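Local structure of protein kinase domain-containing protein (6Z3U) at residues B[93-107]-B[118-130]. The protein probably phosphorylates serine and threonine side chains, including those of the RNA polymerase II tail, as the cyclin-dependent kinase of the CAK complex. Numbering follows the deposited sequence.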
loop_
_atom_site.group_PDB
_atom_site.type_symbol
_atom_site.label_atom_id
_atom_site.label_comp_id
_atom_site.label_asym_id
_atom_site.label_seq_id
_atom_site.Cartn_x
_atom_site.Cartn_y
_atom_site.Cartn_z
ATOM N N ILE B 93 10.698 11.356 22.678
ATOM C CA ILE B 93 10.427 11.270 24.108
ATOM C C ILE B 93 8.920 11.325 24.309
ATOM O O ILE B 93 8.263 12.282 23.880
ATOM C CB ILE B 93 11.126 12.407 24.870
ATOM C CG1 ILE B 93 12.644 12.264 24.746
ATOM C CG2 ILE B 93 10.695 12.411 26.328
ATOM C CD1 ILE B 93 13.402 13.546 25.015
ATOM N N LYS B 94 8.373 10.319 24.986
ATOM C CA LYS B 94 6.932 10.237 25.185
ATOM C C LYS B 94 6.501 11.153 26.324
ATOM O O LYS B 94 7.197 11.281 27.335
ATOM C CB LYS B 94 6.520 8.793 25.474
ATOM C CG LYS B 94 5.220 8.377 24.796
ATOM C CD LYS B 94 4.901 6.901 25.007
ATOM C CE LYS B 94 4.524 6.595 26.448
ATOM N NZ LYS B 94 4.271 5.141 26.654
ATOM N N GLY B 95 5.348 11.800 26.148
ATOM C CA GLY B 95 4.832 12.758 27.108
ATOM C C GLY B 95 3.410 12.431 27.527
ATOM O O GLY B 95 3.054 11.279 27.783
ATOM N N LYS B 96 2.592 13.482 27.602
ATOM C CA LYS B 96 1.211 13.352 28.049
ATOM C C LYS B 96 0.435 12.370 27.177
ATOM O O LYS B 96 0.701 12.216 25.983
ATOM C CB LYS B 96 0.516 14.715 28.017
ATOM C CG LYS B 96 0.998 15.694 29.073
ATOM C CD LYS B 96 0.391 17.076 28.862
ATOM C CE LYS B 96 0.652 18.001 30.047
ATOM N NZ LYS B 96 0.054 17.498 31.319
ATOM N N LYS B 97 -0.548 11.713 27.791
ATOM C CA LYS B 97 -1.461 10.815 27.085
ATOM C C LYS B 97 -2.624 11.649 26.563
ATOM O O LYS B 97 -3.532 12.009 27.316
ATOM C CB LYS B 97 -1.950 9.706 28.009
ATOM C CG LYS B 97 -2.830 8.661 27.330
ATOM C CD LYS B 97 -3.426 7.705 28.357
ATOM C CE LYS B 97 -3.282 6.250 27.942
ATOM N NZ LYS B 97 -3.840 5.329 28.974
ATOM N N LEU B 98 -2.600 11.962 25.267
ATOM C CA LEU B 98 -3.650 12.786 24.685
ATOM C C LEU B 98 -4.918 11.994 24.390
ATOM O O LEU B 98 -5.996 12.594 24.299
ATOM C CB LEU B 98 -3.158 13.439 23.392
ATOM C CG LEU B 98 -1.786 14.111 23.443
ATOM C CD1 LEU B 98 -1.424 14.663 22.074
ATOM C CD2 LEU B 98 -1.762 15.206 24.494
ATOM N N GLY B 99 -4.814 10.684 24.247
ATOM C CA GLY B 99 -5.967 9.867 23.891
ATOM C C GLY B 99 -5.787 8.450 24.372
ATOM O O GLY B 99 -4.669 7.931 24.436
ATOM N N GLU B 100 -6.904 7.819 24.722
ATOM C CA GLU B 100 -6.918 6.438 25.181
ATOM C C GLU B 100 -7.893 5.659 24.311
ATOM O O GLU B 100 -8.826 6.230 23.738
ATOM C CB GLU B 100 -7.307 6.339 26.668
ATOM C CG GLU B 100 -6.967 5.002 27.331
ATOM C CD GLU B 100 -8.029 3.934 27.131
ATOM O OE1 GLU B 100 -9.114 4.253 26.601
ATOM O OE2 GLU B 100 -7.772 2.767 27.502
ATOM N N GLY B 101 -7.668 4.357 24.207
ATOM C CA GLY B 101 -8.539 3.521 23.405
ATOM C C GLY B 101 -8.033 2.096 23.366
ATOM O O GLY B 101 -6.851 1.822 23.604
ATOM N N THR B 102 -8.962 1.187 23.058
ATOM C CA THR B 102 -8.616 -0.225 22.953
ATOM C C THR B 102 -7.770 -0.507 21.719
ATOM O O THR B 102 -6.895 -1.380 21.754
ATOM C CB THR B 102 -9.890 -1.073 22.918
ATOM O OG1 THR B 102 -10.686 -0.697 21.787
ATOM C CG2 THR B 102 -10.704 -0.878 24.189
ATOM N N TYR B 103 -8.011 0.217 20.624
ATOM C CA TYR B 103 -7.232 0.003 19.409
ATOM C C TYR B 103 -5.866 0.670 19.504
ATOM O O TYR B 103 -4.849 0.059 19.152
ATOM C CB TYR B 103 -8.012 0.518 18.194
ATOM C CG TYR B 103 -7.155 0.957 17.019
ATOM C CD1 TYR B 103 -6.528 0.025 16.197
ATOM C CD2 TYR B 103 -6.989 2.306 16.719
ATOM C CE1 TYR B 103 -5.748 0.424 15.120
ATOM C CE2 TYR B 103 -6.209 2.713 15.643
ATOM C CZ TYR B 103 -5.593 1.769 14.846
ATOM O OH TYR B 103 -4.820 2.168 13.777
ATOM N N ALA B 104 -5.815 1.908 19.994
ATOM C CA ALA B 104 -4.566 2.651 20.048
ATOM C C ALA B 104 -4.604 3.642 21.200
ATOM O O ALA B 104 -5.674 4.040 21.672
ATOM C CB ALA B 104 -4.296 3.388 18.729
ATOM N N ASN B 105 -3.414 4.038 21.645
ATOM C CA ASN B 105 -3.236 5.097 22.628
ATOM C C ASN B 105 -2.322 6.154 22.027
ATOM O O ASN B 105 -1.277 5.822 21.457
ATOM C CB ASN B 105 -2.645 4.565 23.937
ATOM C CG ASN B 105 -3.651 3.774 24.753
ATOM O OD1 ASN B 105 -4.860 3.885 24.545
ATOM N ND2 ASN B 105 -3.156 2.976 25.692
ATOM N N VAL B 106 -2.718 7.417 22.151
ATOM C CA VAL B 106 -1.987 8.539 21.581
ATOM C C VAL B 106 -1.266 9.272 22.702
ATOM O O VAL B 106 -1.864 9.570 23.742
ATOM C CB VAL B 106 -2.929 9.494 20.829
ATOM C CG1 VAL B 106 -2.124 10.524 20.056
ATOM C CG2 VAL B 106 -3.851 8.710 19.914
ATOM N N TYR B 107 0.011 9.576 22.483
ATOM C CA TYR B 107 0.822 10.295 23.453
ATOM C C TYR B 107 1.501 11.474 22.774
ATOM O O TYR B 107 1.905 11.383 21.611
ATOM C CB TYR B 107 1.888 9.390 24.079
ATOM C CG TYR B 107 1.342 8.181 24.805
ATOM C CD1 TYR B 107 0.981 8.257 26.144
ATOM C CD2 TYR B 107 1.201 6.961 24.157
ATOM C CE1 TYR B 107 0.487 7.157 26.814
ATOM C CE2 TYR B 107 0.708 5.855 24.819
ATOM C CZ TYR B 107 0.353 5.958 26.148
ATOM O OH TYR B 107 -0.138 4.861 26.815
ATOM N N LYS B 118 7.664 18.983 18.222
ATOM C CA LYS B 118 6.700 18.105 18.866
ATOM C C LYS B 118 6.239 17.015 17.904
ATOM O O LYS B 118 6.421 17.101 16.687
ATOM C CB LYS B 118 5.498 18.904 19.375
ATOM C CG LYS B 118 5.621 19.316 20.835
ATOM C CD LYS B 118 6.796 20.261 21.054
ATOM C CE LYS B 118 7.038 20.524 22.532
ATOM N NZ LYS B 118 7.466 19.292 23.253
ATOM N N VAL B 119 5.636 15.975 18.476
ATOM C CA VAL B 119 5.259 14.788 17.718
ATOM C C VAL B 119 4.167 14.068 18.491
ATOM O O VAL B 119 4.048 14.212 19.709
ATOM C CB VAL B 119 6.494 13.883 17.471
ATOM C CG1 VAL B 119 6.366 12.547 18.203
ATOM C CG2 VAL B 119 6.704 13.673 15.987
ATOM N N ALA B 120 3.366 13.281 17.778
ATOM C CA ALA B 120 2.330 12.452 18.377
ATOM C C ALA B 120 2.683 10.994 18.131
ATOM O O ALA B 120 3.010 10.613 17.001
ATOM C CB ALA B 120 0.954 12.774 17.797
ATOM N N ILE B 121 2.624 10.188 19.186
ATOM C CA ILE B 121 2.996 8.782 19.127
ATOM C C ILE B 121 1.735 7.965 19.360
ATOM O O ILE B 121 1.204 7.928 20.477
ATOM C CB ILE B 121 4.072 8.429 20.162
ATOM C CG1 ILE B 121 5.282 9.352 20.019
ATOM C CG2 ILE B 121 4.493 6.979 19.998
ATOM C CD1 ILE B 121 6.228 9.300 21.197
ATOM N N LYS B 122 1.265 7.292 18.316
ATOM C CA LYS B 122 0.115 6.408 18.426
ATOM C C LYS B 122 0.627 5.009 18.740
ATOM O O LYS B 122 1.336 4.406 17.926
ATOM C CB LYS B 122 -0.714 6.403 17.142
ATOM C CG LYS B 122 -1.941 5.493 17.214
ATOM C CD LYS B 122 -2.622 5.307 15.862
ATOM C CE LYS B 122 -3.408 6.531 15.443
ATOM N NZ LYS B 122 -4.142 6.285 14.168
ATOM N N LYS B 123 0.280 4.501 19.916
ATOM C CA LYS B 123 0.699 3.171 20.343
ATOM C C LYS B 123 -0.445 2.226 20.004
ATOM O O LYS B 123 -1.455 2.170 20.710
ATOM C CB LYS B 123 1.036 3.139 21.828
ATOM C CG LYS B 123 1.563 1.793 22.304
ATOM C CD LYS B 123 2.322 1.924 23.614
ATOM C CE LYS B 123 2.978 0.613 24.012
ATOM N NZ LYS B 123 3.888 0.775 25.181
ATOM N N ILE B 124 -0.279 1.489 18.914
ATOM C CA ILE B 124 -1.290 0.546 18.453
ATOM C C ILE B 124 -1.150 -0.727 19.274
ATOM O O ILE B 124 -0.083 -1.351 19.296
ATOM C CB ILE B 124 -1.142 0.258 16.954
ATOM C CG1 ILE B 124 -1.208 1.559 16.151
ATOM C CG2 ILE B 124 -2.232 -0.700 16.489
ATOM C CD1 ILE B 124 -0.796 1.402 14.702
ATOM N N LYS B 125 -2.221 -1.114 19.956
ATOM C CA LYS B 125 -2.202 -2.335 20.753
ATOM C C LYS B 125 -2.374 -3.490 19.779
ATOM O O LYS B 125 -3.494 -3.832 19.390
ATOM C CB LYS B 125 -3.292 -2.309 21.814
ATOM C CG LYS B 125 -3.225 -1.092 22.726
ATOM C CD LYS B 125 -4.198 -1.204 23.892
ATOM C CE LYS B 125 -4.121 0.016 24.801
ATOM N NZ LYS B 125 -4.885 -0.170 26.067
ATOM N N VAL B 126 -1.247 -4.087 19.377
ATOM C CA VAL B 126 -1.257 -5.165 18.390
ATOM C C VAL B 126 -2.263 -6.240 18.766
ATOM O O VAL B 126 -2.801 -6.931 17.889
ATOM C CB VAL B 126 0.170 -5.740 18.230
ATOM C CG1 VAL B 126 0.168 -7.270 18.212
ATOM C CG2 VAL B 126 0.815 -5.193 16.958
ATOM N N GLN B 127 -2.547 -6.398 20.057
ATOM C CA GLN B 127 -3.553 -7.343 20.532
ATOM C C GLN B 127 -4.752 -6.511 20.985
ATOM O O GLN B 127 -4.760 -5.967 22.093
ATOM C CB GLN B 127 -3.012 -8.227 21.656
ATOM C CG GLN B 127 -2.306 -7.505 22.807
ATOM C CD GLN B 127 -0.842 -7.205 22.530
ATOM O OE1 GLN B 127 -0.157 -7.968 21.846
ATOM N NE2 GLN B 127 -0.348 -6.105 23.092
ATOM N N ALA B 128 -5.761 -6.408 20.116
ATOM C CA ALA B 128 -6.969 -5.631 20.391
ATOM C C ALA B 128 -8.207 -6.475 20.074
ATOM O O ALA B 128 -9.008 -6.161 19.194
ATOM C CB ALA B 128 -6.973 -4.324 19.601
ATOM N N GLN B 129 -8.345 -7.574 20.812
ATOM C CA GLN B 129 -9.485 -8.487 20.746
ATOM C C GLN B 129 -9.640 -9.125 19.361
ATOM O O GLN B 129 -10.732 -9.564 18.992
ATOM C CB GLN B 129 -10.782 -7.775 21.156
ATOM C CG GLN B 129 -11.762 -8.676 21.903
ATOM C CD GLN B 129 -12.507 -9.640 21.009
ATOM O OE1 GLN B 129 -13.140 -9.244 20.029
ATOM N NE2 GLN B 129 -12.403 -10.927 21.324
ATOM N N TYR B 130 -8.568 -9.170 18.575
ATOM C CA TYR B 130 -8.573 -9.724 17.223
ATOM C C TYR B 130 -7.850 -11.064 17.209
ATOM O O TYR B 130 -6.661 -11.136 17.541
ATOM C CB TYR B 130 -7.940 -8.742 16.236
ATOM C CG TYR B 130 -8.294 -8.997 14.785
ATOM C CD1 TYR B 130 -9.578 -9.371 14.409
ATOM C CD2 TYR B 130 -7.347 -8.816 13.784
ATOM C CE1 TYR B 130 -9.896 -9.600 13.083
ATOM C CE2 TYR B 130 -7.659 -9.033 12.456
ATOM C CZ TYR B 130 -8.935 -9.421 12.110
ATOM O OH TYR B 130 -9.244 -9.637 10.786
#
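The glycine-rich loop of the protein kinase N-lobe, around Gly99 to Tyr103, leads into strand 104-107 and is secured to the sheet where that strand pairs antiparallel with strand 118-124. Residues of both strands form part of the predicted ATP site, and the pairing illustrates how one strand pair serves two faces. Backbone hydrogen bonds set the register: Lys123 N donates to Asn105 O at 2.6 Å, nearly straight and in the carbonyl plane, and Ile121 N donates to Tyr107 O likewise at 2.8 Å. At the loop end, Lys125 N continues the pairing with a hydrogen bond to Tyr103 O.

On the face of Ala104 and Val106, Ala104 CB rests 3.5 Å from Lys122 CG. Because CG of Lys122 stands anti to its backbone N (chi1 -180°), the chain passes this methyl before bending and delivering NZ to a salt bridge with Glu141 of helix 136-148, the lysine–glutamate pair associated with active kinases. NZ also lies near the plane of the Tyr103 ring, at its edge, while Ile124 CG2 approaches Tyr103 CE1 obliquely at 3.9 Å.

The other face carries Asn105, Tyr107, Ile121 and Lys123. Lys94 reaches over Tyr107, placing CE 3.8 Å above the ring centre, and the Lys94 and Ile121 side chains cross at about a right angle. Lys123 CB comes to the ring edge at Tyr107 CE2.

Lys125 runs its extended chain alongside the loop, past the carbonyls of Thr102 and Gly101. An alanine in place of Lys125 removes the chain and its ammonium group, which would probably leave a gap beside these carbonyls and Glu100 without its nearby opposite charge. Among the contacts of the Lys125 side chain with the loop backbone, the shortest puts Lys125 CD 3.4 Å from Thr102 O.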